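Local coordinates for protein transcobalamin-1 (PDB 4KKI) that binds cobalamin (vitamin B12) with femtomolar affinity and protects it from the acid of the stomach, at residues Val58-Leu63 with Val290-Met295. Sequence-based numbering, arbitrary orientation.
Sequences VLSLKL and VLPALM
Ser60 meets both Leu291 and Pro292 through its hydroxyl oxygen, at the point where helix 55-63 and helix 284-294 run side by side. The axes of segments 58-63 and 290-294 are nearly parallel, 10° apart, and approach to 8.7 Å. With OG anti to the backbone N (chi1 173°), the hydroxyl is brought against helix 284-294, OG lying 3.4 Å from Leu291 CB and 3.7 Å from Pro292 CD. These are contacts with carbon; the polar partner of the hydroxyl is the carbonyl oxygen of Ala288, one turn before Pro292, to which OG is hydrogen-bonded.

On one flank, CG of Leu291 is anti to its own N (chi1 179°), and of its two methyls CD2 is the one that meets Leu61 CD2, at 4.0 Å. The CB of Leu61 points away from the partner helix, but its end turns back. On the other flank, Leu63 lays CD2 against CB and CG of the proline ring, 3.8 Å from CB, the two side chains crossing at about a right angle. Met43 of helix 37-45 covers Ser60 and Leu61. The contact thus joins two helices of the alpha domain, an alpha6-alpha6 barrel. Proline has no N-H to give to Ala288 O, and the helix is kinked here; the hydroxyl of Ser60 bonds to that carbonyl instead, so one bond from the neighbouring helix serves both the buried serine and the interrupted turn.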
ATOM      1  N   VAL A  58     -10.444   6.219  -5.828  1.00 33.51           N
ATOM      2  CA  VAL A  58     -11.259   7.395  -5.546  1.00 36.16           C
ATOM      3  C   VAL A  58     -10.648   8.233  -4.420  1.00 38.82           C
ATOM      4  O   VAL A  58     -10.626   9.461  -4.498  1.00 36.87           O
ATOM      5  CB  VAL A  58     -12.726   7.010  -5.221  1.00 40.09           C
ATOM      6  CG1 VAL A  58     -13.489   8.194  -4.646  1.00 35.01           C
ATOM      7  CG2 VAL A  58     -13.423   6.477  -6.467  1.00 37.27           C
ATOM      8  N   LEU A  59     -10.142   7.565  -3.387  1.00 35.91           N
ATOM      9  CA  LEU A  59      -9.434   8.245  -2.303  1.00 41.49           C
ATOM     10  C   LEU A  59      -8.281   9.081  -2.848  1.00 39.50           C
ATOM     11  O   LEU A  59      -8.119  10.244  -2.488  1.00 40.32           O
ATOM     12  CB  LEU A  59      -8.899   7.231  -1.288  1.00 37.67           C
ATOM     13  CG  LEU A  59      -7.896   7.750  -0.250  1.00 38.59           C
ATOM     14  CD1 LEU A  59      -8.466   8.917   0.542  1.00 33.57           C
ATOM     15  CD2 LEU A  59      -7.465   6.633   0.690  1.00 35.06           C
ATOM     16  N   SER A  60      -7.490   8.469  -3.722  1.00 35.98           N
ATOM     17  CA  SER A  60      -6.342   9.124  -4.331  1.00 36.27           C
ATOM     18  C   SER A  60      -6.753  10.373  -5.107  1.00 34.50           C
ATOM     19  O   SER A  60      -6.138  11.431  -4.976  1.00 37.34           O
ATOM     20  CB  SER A  60      -5.629   8.140  -5.263  1.00 33.93           C
ATOM     21  OG  SER A  60      -4.605   8.777  -6.001  1.00 47.20           O
ATOM     22  N   LEU A  61      -7.803  10.241  -5.909  1.00 39.80           N
ATOM     23  CA  LEU A  61      -8.285  11.334  -6.747  1.00 46.82           C
ATOM     24  C   LEU A  61      -8.880  12.486  -5.942  1.00 45.02           C
ATOM     25  O   LEU A  61      -8.573  13.653  -6.196  1.00 43.55           O
ATOM     26  CB  LEU A  61      -9.309  10.808  -7.755  1.00 47.25           C
ATOM     27  CG  LEU A  61      -8.719   9.868  -8.809  1.00 44.31           C
ATOM     28  CD1 LEU A  61      -9.812   9.156  -9.585  1.00 41.86           C
ATOM     29  CD2 LEU A  61      -7.810  10.644  -9.749  1.00 35.55           C
ATOM     30  N   LYS A  62      -9.732  12.160  -4.975  1.00 42.37           N
ATOM     31  CA  LYS A  62     -10.385  13.185  -4.164  1.00 52.13           C
ATOM     32  C   LYS A  62      -9.356  13.968  -3.354  1.00 51.72           C
ATOM     33  O   LYS A  62      -9.531  15.157  -3.084  1.00 52.06           O
ATOM     34  CB  LYS A  62     -11.444  12.560  -3.249  1.00 50.43           C
ATOM     35  CG  LYS A  62     -12.588  11.891  -4.003  1.00 58.07           C
ATOM     36  CD  LYS A  62     -13.946  12.414  -3.564  1.00 65.29           C
ATOM     37  CE  LYS A  62     -14.256  12.039  -2.125  1.00 68.22           C
ATOM     38  NZ  LYS A  62     -15.596  12.543  -1.711  1.00 78.05           N
ATOM     39  N   LEU A  63      -8.271  13.292  -2.993  1.00 50.85           N
ATOM     40  CA  LEU A  63      -7.204  13.895  -2.209  1.00 49.87           C
ATOM     41  C   LEU A  63      -6.486  15.012  -2.970  1.00 46.91           C
ATOM     42  O   LEU A  63      -5.977  15.957  -2.367  1.00 45.12           O
ATOM     43  CB  LEU A  63      -6.208  12.817  -1.787  1.00 56.99           C
ATOM     44  CG  LEU A  63      -5.373  13.106  -0.545  1.00 59.44           C
ATOM     45  CD1 LEU A  63      -6.262  13.552   0.605  1.00 58.74           C
ATOM     46  CD2 LEU A  63      -4.601  11.859  -0.173  1.00 52.11           C
ATOM     47  N   VAL A 290       0.717   6.624  -5.527  1.00 36.90           N
ATOM     48  CA  VAL A 290       1.789   7.568  -5.834  1.00 35.20           C
ATOM     49  C   VAL A 290       1.270   8.986  -6.097  1.00 39.49           C
ATOM     50  O   VAL A 290       1.973   9.966  -5.848  1.00 38.50           O
ATOM     51  CB  VAL A 290       2.658   7.087  -7.025  1.00 36.46           C
ATOM     52  CG1 VAL A 290       1.932   7.287  -8.352  1.00 36.47           C
ATOM     53  CG2 VAL A 290       3.994   7.811  -7.037  1.00 34.25           C
ATOM     54  N   LEU A 291       0.031   9.087  -6.569  1.00 33.38           N
ATOM     55  CA  LEU A 291      -0.534  10.362  -7.016  1.00 31.51           C
ATOM     56  C   LEU A 291      -0.562  11.528  -6.006  1.00 28.76           C
ATOM     57  O   LEU A 291      -0.141  12.633  -6.350  1.00 41.64           O
ATOM     58  CB  LEU A 291      -1.925  10.153  -7.636  1.00 32.64           C
ATOM     59  CG  LEU A 291      -2.634  11.416  -8.130  1.00 37.58           C
ATOM     60  CD1 LEU A 291      -1.854  12.054  -9.273  1.00 25.90           C
ATOM     61  CD2 LEU A 291      -4.071  11.112  -8.550  1.00 38.10           C
ATOM     62  N   PRO A 292      -1.069  11.300  -4.774  1.00 34.60           N
ATOM     63  CA  PRO A 292      -1.207  12.435  -3.846  1.00 37.25           C
ATOM     64  C   PRO A 292       0.089  13.209  -3.598  1.00 43.34           C
ATOM     65  O   PRO A 292       0.087  14.440  -3.659  1.00 38.83           O
ATOM     66  CB  PRO A 292      -1.676  11.768  -2.551  1.00 34.59           C
ATOM     67  CG  PRO A 292      -2.401  10.554  -3.008  1.00 36.76           C
ATOM     68  CD  PRO A 292      -1.624  10.061  -4.195  1.00 30.85           C
ATOM     69  N   ALA A 293       1.176  12.490  -3.333  1.00 35.88           N
ATOM     70  CA  ALA A 293       2.461  13.118  -3.052  1.00 40.77           C
ATOM     71  C   ALA A 293       2.954  13.960  -4.223  1.00 34.06           C
ATOM     72  O   ALA A 293       3.525  15.029  -4.027  1.00 38.62           O
ATOM     73  CB  ALA A 293       3.497  12.067  -2.677  1.00 38.63           C
ATOM     74  N   LEU A 294       2.719  13.483  -5.444  1.00 36.11           N
ATOM     75  CA  LEU A 294       3.165  14.199  -6.638  1.00 40.39           C
ATOM     76  C   LEU A 294       2.450  15.540  -6.787  1.00 44.51           C
ATOM     77  O   LEU A 294       2.889  16.413  -7.536  1.00 41.81           O
ATOM     78  CB  LEU A 294       2.947  13.347  -7.888  1.00 37.20           C
ATOM     79  CG  LEU A 294       3.564  11.948  -7.851  1.00 41.43           C
ATOM     80  CD1 LEU A 294       3.247  11.191  -9.129  1.00 35.41           C
ATOM     81  CD2 LEU A 294       5.064  12.027  -7.626  1.00 46.05           C
ATOM     82  N   MET A 295       1.344  15.689  -6.066  1.00 41.86           N
ATOM     83  CA  MET A 295       0.562  16.913  -6.097  1.00 40.74           C
ATOM     84  C   MET A 295       0.725  17.657  -4.782  1.00 37.88           C
ATOM     85  O   MET A 295      -0.015  18.595  -4.492  1.00 40.99           O
ATOM     86  CB  MET A 295      -0.914  16.591  -6.322  1.00 42.08           C
ATOM     87  CG  MET A 295      -1.618  17.570  -7.227  1.00 68.92           C
ATOM     88  SD  MET A 295      -1.401  17.112  -8.950  1.00 84.26           S
ATOM     89  CE  MET A 295      -2.394  15.624  -9.003  1.00 50.39           C
TER